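Local coordinates for 4-hydroxybutyrate CoA-transferase (Porphyromonas gingivalis, PDB 3EH7), which probably transfers coenzyme A between carboxylic acids such as acetate and 4-hydroxybutyrate, at residues H24-N27 with G28-V31; P164-H167 with G168-I172; T383-R386 with N387-D390. All coordinates share one frame; numbering follows the deposited sequence.

Overall arrangement
The three contacts are local turns met in series along the chain and do not touch one another. Interactions 1 and 2 belong to the N-terminal acetyl-CoA hydrolase/transferase domain, their centres about 27 Å apart. Interaction 1 leads from helix 18-22 into strand 30-33 of the six-stranded parallel sheet. Interaction 2 joins strand 167-168 to strand 171-173; because strand 167-168 edges a nine-stranded mixed sheet built otherwise of later strands, this turn sits where the two halves of the chain join. Interaction 3, in the C-terminal domain, leaves strand 382-384 for strand 391-394 of that mixed sheet, its centre about 34 Å from that of interaction 2. It alone among the three reaches the second subunit.

Interaction 1 (H24-N27 with G28-V31); sequences HIKN and GERV
Lys-26 and Glu-29 are the ends of a type II beta turn through Asn-27 and Gly-28, closed by a hydrogen bond from Glu-29 N to Lys-26 O at 3.2 Å. The end-to-end directions of 24-27 and 28-31 differ by 129°, and the positive phi of Gly-28 suits the third position of such a turn. Glu-29 then folds back over the bend. Its CG lies beside the backbone N and the chain stays extended beyond it, bringing the carboxylate to the start of the turn. There OE1 accepts a nearly straight bond (166° at the hydrogen) from Lys-26 N at 2.9 Å, approached from well above the carboxylate plane. This turn carries the chain from helix 18-22 into strand 30-33 of the parallel sheet in the Rossmann-like N-terminal domain. Lys-26, bent at its last two torsions, curls its ammonium group round to the other oxygen: NZ forms a salt bridge with Glu-29 OE2 at 2.8 Å, from the syn side. A water accepts from Lys-26 NZ and sits 2.7 Å from Glu-29 OE1, close to His-24 O as well, while the His-24 ring turns away to bond Glu-20. Ile-25 CG2, which also lies against Glu-29 OE1, meets Val-31 CG2 at 3.8 Å, the side chains crossing at about a right angle. Val-31 continues this apolar packing onto Ile-124 of the neighbouring strand 122-127.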
loop_
_atom_site.group_PDB
_atom_site.type_symbol
_atom_site.label_atom_id
_atom_site.label_comp_id
_atom_site.label_asym_id
_atom_site.label_seq_id
_atom_site.Cartn_x
_atom_site.Cartn_y
_atom_site.Cartn_z
ATOM N N HIS A 24 -8.260 -34.206 -19.534
ATOM C CA HIS A 24 -7.561 -33.341 -20.490
ATOM C C HIS A 24 -6.603 -32.340 -19.860
ATOM O O HIS A 24 -5.991 -31.547 -20.569
ATOM C CB HIS A 24 -8.585 -32.626 -21.386
ATOM C CG HIS A 24 -9.487 -33.575 -22.106
ATOM N ND1 HIS A 24 -9.081 -34.288 -23.210
ATOM C CD2 HIS A 24 -10.754 -33.973 -21.849
ATOM C CE1 HIS A 24 -10.066 -35.067 -23.622
ATOM N NE2 HIS A 24 -11.095 -34.893 -22.811
ATOM N N ILE A 25 -6.472 -32.383 -18.538
ATOM C CA ILE A 25 -5.426 -31.643 -17.859
ATOM C C ILE A 25 -4.138 -32.426 -18.028
ATOM O O ILE A 25 -4.162 -33.648 -17.986
ATOM C CB ILE A 25 -5.689 -31.506 -16.363
ATOM C CG1 ILE A 25 -7.050 -30.843 -16.099
ATOM C CG2 ILE A 25 -4.550 -30.698 -15.711
ATOM C CD1 ILE A 25 -7.419 -30.797 -14.626
ATOM N N LYS A 26 -3.016 -31.724 -18.194
ATOM C CA LYS A 26 -1.731 -32.372 -18.475
ATOM C C LYS A 26 -0.766 -32.089 -17.347
ATOM O O LYS A 26 -0.881 -31.057 -16.651
ATOM C CB LYS A 26 -1.170 -31.914 -19.833
ATOM C CG LYS A 26 -2.094 -32.275 -21.009
ATOM C CD LYS A 26 -1.605 -31.850 -22.406
ATOM C CE LYS A 26 -1.430 -30.322 -22.575
ATOM N NZ LYS A 26 -2.672 -29.468 -22.601
ATOM N N ASN A 27 0.166 -33.019 -17.131
ATOM C CA ASN A 27 1.137 -32.873 -16.045
ATOM C C ASN A 27 1.895 -31.564 -16.156
ATOM O O ASN A 27 2.181 -31.096 -17.249
ATOM C CB ASN A 27 2.122 -34.050 -15.979
ATOM C CG ASN A 27 1.888 -34.936 -14.754
ATOM O OD1 ASN A 27 2.015 -34.486 -13.587
ATOM N ND2 ASN A 27 1.528 -36.189 -15.005
ATOM N N GLY A 28 2.187 -30.966 -15.011
ATOM C CA GLY A 28 2.894 -29.698 -14.974
ATOM C C GLY A 28 2.047 -28.457 -15.216
ATOM O O GLY A 28 2.589 -27.364 -15.229
ATOM N N GLU A 29 0.735 -28.615 -15.437
ATOM C CA GLU A 29 -0.145 -27.473 -15.715
ATOM C C GLU A 29 -0.622 -26.835 -14.412
ATOM O O GLU A 29 -0.594 -27.466 -13.352
ATOM C CB GLU A 29 -1.327 -27.890 -16.603
ATOM C CG GLU A 29 -0.940 -28.050 -18.102
ATOM C CD GLU A 29 -2.116 -28.388 -18.988
ATOM O OE1 GLU A 29 -3.169 -28.822 -18.451
ATOM O OE2 GLU A 29 -2.001 -28.232 -20.234
ATOM N N ARG A 30 -0.983 -25.564 -14.471
ATOM C CA ARG A 30 -1.613 -24.903 -13.334
ATOM C C ARG A 30 -3.122 -24.835 -13.570
ATOM O O ARG A 30 -3.579 -24.380 -14.617
ATOM C CB ARG A 30 -1.059 -23.508 -13.104
ATOM C CG ARG A 30 -1.526 -22.932 -11.791
ATOM C CD ARG A 30 -1.176 -21.475 -11.594
ATOM N NE ARG A 30 0.125 -21.279 -10.961
ATOM C CZ ARG A 30 1.261 -21.101 -11.624
ATOM N NH1 ARG A 30 1.280 -21.127 -12.958
ATOM N NH2 ARG A 30 2.391 -20.927 -10.958
ATOM N N VAL A 31 -3.883 -25.294 -12.583
ATOM C CA VAL A 31 -5.335 -25.401 -12.691
ATOM C C VAL A 31 -5.921 -24.470 -11.661
ATOM O O VAL A 31 -5.581 -24.585 -10.492
ATOM C CB VAL A 31 -5.799 -26.833 -12.368
ATOM C CG1 VAL A 31 -7.303 -26.961 -12.526
ATOM C CG2 VAL A 31 -5.069 -27.831 -13.233
HETATM O O HOH W 1 -4.639 -29.172 -20.669
#

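Interaction 2 (P164-H167 with G168-I172); sequences PYVH and GDNLI
Tyr-165 overlaps Leu-171 at the phenol end of its ring, with OH 3.4 Å and CE2 3.7 Å from Leu-171 CD2, the methyl approaching obliquely. Between them the chain bends through an inverse gamma turn centred on Asp-169, passing from strand 167-168, beside strand 290-292 in the mixed sheet, to strand 171-173, antiparallel to strand 135-137. Gly-168 takes backbone angles at which a side chain would press on the preceding carbonyl. Asn-170 ND2 donates to Val-166 O at 3.0 Å (162° at the hydrogen). With CG anti to the backbone N (chi1 -164°), the amide reaches back across the loop; the acceptor lies close to the amide plane, but the donor stands 51° above the carbonyl plane. The same ND2 also bonds Gly-139 O, so two backbone carbonyls hold this buried amide. Val-166 O takes a second donor, a water that also donates to Gly-168 O. Tyr-165 also turns an edge to one face of the His-167 imidazole, Tyr-165 CE1 lying 3.9 Å above that plane and displaced toward its rim. Another water lies in the imidazole plane at its edge, 3.1 Å from His-167 ND1, and accepts from Gly-168 N at 2.9 Å.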
loop_
_atom_site.group_PDB
_atom_site.type_symbol
_atom_site.label_atom_id
_atom_site.label_comp_id
_atom_site.label_asym_id
_atom_site.label_seq_id
_atom_site.Cartn_x
_atom_site.Cartn_y
_atom_site.Cartn_z
ATOM N N PRO A 164 -26.615 -20.712 -7.696
ATOM C CA PRO A 164 -27.573 -19.660 -7.993
ATOM C C PRO A 164 -27.122 -18.775 -9.148
ATOM O O PRO A 164 -25.937 -18.720 -9.457
ATOM C CB PRO A 164 -27.645 -18.856 -6.687
ATOM C CG PRO A 164 -26.415 -19.184 -5.969
ATOM C CD PRO A 164 -26.044 -20.578 -6.348
ATOM N N TYR A 165 -28.086 -18.128 -9.792
ATOM C CA TYR A 165 -27.802 -17.169 -10.862
ATOM C C TYR A 165 -27.628 -15.840 -10.184
ATOM O O TYR A 165 -28.566 -15.330 -9.578
ATOM C CB TYR A 165 -28.949 -17.116 -11.874
ATOM C CG TYR A 165 -28.715 -16.147 -13.030
ATOM C CD1 TYR A 165 -29.056 -14.796 -12.904
ATOM C CD2 TYR A 165 -28.153 -16.574 -14.229
ATOM C CE1 TYR A 165 -28.854 -13.910 -13.925
ATOM C CE2 TYR A 165 -27.961 -15.683 -15.283
ATOM C CZ TYR A 165 -28.312 -14.349 -15.106
ATOM O OH TYR A 165 -28.133 -13.427 -16.106
ATOM N N VAL A 166 -26.413 -15.313 -10.210
ATOM C CA VAL A 166 -26.105 -14.070 -9.495
ATOM C C VAL A 166 -25.772 -12.951 -10.474
ATOM O O VAL A 166 -24.958 -13.118 -11.409
ATOM C CB VAL A 166 -24.958 -14.266 -8.472
ATOM C CG1 VAL A 166 -24.600 -12.948 -7.735
ATOM C CG2 VAL A 166 -25.352 -15.369 -7.463
ATOM N N HIS A 167 -26.381 -11.808 -10.208
ATOM C CA HIS A 167 -26.251 -10.631 -11.028
ATOM C C HIS A 167 -24.911 -9.936 -10.913
ATOM O O HIS A 167 -24.058 -10.324 -10.103
ATOM C CB HIS A 167 -27.385 -9.663 -10.688
ATOM C CG HIS A 167 -28.717 -10.139 -11.165
ATOM N ND1 HIS A 167 -29.126 -10.003 -12.467
ATOM C CD2 HIS A 167 -29.714 -10.799 -10.524
ATOM C CE1 HIS A 167 -30.326 -10.539 -12.608
ATOM N NE2 HIS A 167 -30.709 -11.019 -11.441
ATOM N N GLY A 168 -24.745 -8.902 -11.735
ATOM C CA GLY A 168 -23.504 -8.121 -11.833
ATOM C C GLY A 168 -22.726 -8.505 -13.084
ATOM O O GLY A 168 -23.276 -9.129 -13.988
ATOM N N ASP A 169 -21.450 -8.133 -13.133
ATOM C CA ASP A 169 -20.550 -8.521 -14.235
ATOM C C ASP A 169 -20.038 -9.926 -13.944
ATOM O O ASP A 169 -18.917 -10.124 -13.520
ATOM C CB ASP A 169 -19.401 -7.533 -14.379
ATOM C CG ASP A 169 -18.453 -7.897 -15.509
ATOM O OD1 ASP A 169 -18.880 -8.563 -16.486
ATOM O OD2 ASP A 169 -17.272 -7.497 -15.416
ATOM N N ASN A 170 -20.912 -10.905 -14.175
ATOM C CA ASN A 170 -20.757 -12.216 -13.585
ATOM C C ASN A 170 -21.268 -13.328 -14.495
ATOM O O ASN A 170 -21.735 -14.361 -14.001
ATOM C CB ASN A 170 -21.552 -12.227 -12.283
ATOM C CG ASN A 170 -21.182 -13.353 -11.377
ATOM O OD1 ASN A 170 -20.014 -13.772 -11.297
ATOM N ND2 ASN A 170 -22.182 -13.839 -10.633
ATOM N N LEU A 171 -21.151 -13.118 -15.802
ATOM C CA LEU A 171 -21.648 -14.055 -16.807
ATOM C C LEU A 171 -20.543 -14.481 -17.745
ATOM O O LEU A 171 -19.524 -13.812 -17.883
ATOM C CB LEU A 171 -22.758 -13.434 -17.641
ATOM C CG LEU A 171 -24.028 -12.964 -16.920
ATOM C CD1 LEU A 171 -24.924 -12.273 -17.916
ATOM C CD2 LEU A 171 -24.766 -14.104 -16.206
ATOM N N ILE A 172 -20.769 -15.617 -18.389
ATOM C CA ILE A 172 -19.910 -16.095 -19.443
ATOM C C ILE A 172 -20.794 -16.874 -20.405
ATOM O O ILE A 172 -21.700 -17.615 -19.985
ATOM C CB ILE A 172 -18.741 -16.968 -18.892
ATOM C CG1 ILE A 172 -17.733 -17.289 -19.989
ATOM C CG2 ILE A 172 -19.272 -18.257 -18.186
ATOM C CD1 ILE A 172 -16.494 -18.016 -19.487
HETATM O O HOH W 2 -24.569 -11.528 -13.875
HETATM O O HOH W 3 -26.774 -8.355 -13.693
#

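Interaction 3 (T383-R386 with N387-D390); sequences TTLR and NEVD
Leu-385 and Glu-388 are tied together twice by hydrogen bonds. Glu-388 N donates to Leu-385 O at 2.9 Å, from above the carbonyl plane, and in return Leu-385 N makes an almost straight bond (170° at the hydrogen) to the anti lone pair of Glu-388 OE2 at 3.1 Å. Glu-388 CG, between its own backbone N and carbonyl carbon (chi1 53°), tucks the carboxylate back against the chain. Val-389 N adds a weak bond to Leu-385 O, and a water donates to both Arg-386 O and Val-389 O. As for charge, Glu-388 OE1 bridges to Arg-346 of its own chain and to Arg-346 of the second subunit, which probably favours the ionised carboxylate. In the packing, Thr-384 CG2 rests on Glu-388 CG at 3.6 Å, and the side chains of Arg-386 and Asn-387 run alongside each other, their flat groups 18° apart and Asn-387 OD1 3.5 Å from Arg-386 CG. Arg-386 NE is buried with no polar partner in the model. After a classic beta bulge in which Thr-383 and Thr-384 both face Val-325, the backbone of 385-388 fits a type I beta turn packed against the second subunit.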
loop_
_atom_site.group_PDB
_atom_site.type_symbol
_atom_site.label_atom_id
_atom_site.label_comp_id
_atom_site.label_asym_id
_atom_site.label_seq_id
_atom_site.Cartn_x
_atom_site.Cartn_y
_atom_site.Cartn_z
ATOM N N THR A 383 1.420 -7.857 6.427
ATOM C CA THR A 383 0.413 -7.772 5.379
ATOM C C THR A 383 -0.244 -6.409 5.297
ATOM O O THR A 383 -0.771 -6.044 4.233
ATOM C CB THR A 383 -0.651 -8.899 5.461
ATOM O OG1 THR A 383 -1.267 -8.896 6.753
ATOM C CG2 THR A 383 0.025 -10.286 5.220
ATOM N N THR A 384 -0.196 -5.649 6.382
ATOM C CA THR A 384 -0.581 -4.235 6.359
ATOM C C THR A 384 0.504 -3.436 7.080
ATOM O O THR A 384 0.893 -3.805 8.173
ATOM C CB THR A 384 -1.989 -4.018 6.998
ATOM O OG1 THR A 384 -2.976 -4.702 6.205
ATOM C CG2 THR A 384 -2.348 -2.578 7.034
ATOM N N LEU A 385 1.005 -2.363 6.451
ATOM C CA LEU A 385 2.189 -1.640 6.920
ATOM C C LEU A 385 1.862 -0.827 8.167
ATOM O O LEU A 385 0.731 -0.339 8.326
ATOM C CB LEU A 385 2.712 -0.685 5.809
ATOM C CG LEU A 385 3.251 -1.338 4.517
ATOM C CD1 LEU A 385 3.318 -0.313 3.347
ATOM C CD2 LEU A 385 4.634 -1.960 4.793
ATOM N N ARG A 386 2.833 -0.630 9.038
ATOM C CA ARG A 386 2.579 0.212 10.212
ATOM C C ARG A 386 2.108 1.632 9.810
ATOM O O ARG A 386 1.317 2.261 10.509
ATOM C CB ARG A 386 3.793 0.282 11.135
ATOM C CG ARG A 386 4.872 1.179 10.640
ATOM C CD ARG A 386 6.091 1.309 11.558
ATOM N NE ARG A 386 7.100 2.070 10.826
ATOM C CZ ARG A 386 8.222 2.552 11.334
ATOM N NH1 ARG A 386 8.557 2.345 12.608
ATOM N NH2 ARG A 386 9.030 3.230 10.548
ATOM N N ASN A 387 2.599 2.114 8.680
ATOM C CA ASN A 387 2.237 3.445 8.165
ATOM C C ASN A 387 0.805 3.534 7.707
ATOM O O ASN A 387 0.340 4.629 7.488
ATOM C CB ASN A 387 3.158 3.897 7.004
ATOM C CG ASN A 387 4.606 4.152 7.443
ATOM O OD1 ASN A 387 4.930 4.074 8.625
ATOM N ND2 ASN A 387 5.474 4.461 6.496
ATOM N N GLU A 388 0.103 2.411 7.522
ATOM C CA GLU A 388 -1.291 2.486 7.070
ATOM C C GLU A 388 -2.372 2.004 8.034
ATOM O O GLU A 388 -3.560 2.242 7.803
ATOM C CB GLU A 388 -1.462 1.818 5.710
ATOM C CG GLU A 388 -0.954 0.420 5.595
ATOM C CD GLU A 388 -0.856 -0.019 4.174
ATOM O OE1 GLU A 388 -1.495 0.676 3.343
ATOM O OE2 GLU A 388 -0.191 -1.073 3.908
ATOM N N VAL A 389 -1.977 1.367 9.129
ATOM C CA VAL A 389 -2.966 0.850 10.084
ATOM C C VAL A 389 -3.736 2.045 10.660
ATOM O O VAL A 389 -3.148 3.114 10.830
ATOM C CB VAL A 389 -2.251 0.006 11.153
ATOM C CG1 VAL A 389 -1.192 0.877 11.895
ATOM C CG2 VAL A 389 -3.270 -0.633 12.128
ATOM N N ASP A 390 -5.038 1.887 10.935
ATOM C CA ASP A 390 -5.889 2.983 11.374
ATOM C C ASP A 390 -6.376 2.645 12.805
ATOM O O ASP A 390 -5.632 2.874 13.759
ATOM C CB ASP A 390 -7.007 3.119 10.330
ATOM C CG ASP A 390 -7.914 4.288 10.553
ATOM O OD1 ASP A 390 -7.623 5.094 11.457
ATOM O OD2 ASP A 390 -8.908 4.398 9.761
HETATM O O HOH W 4 -0.744 4.366 10.345
#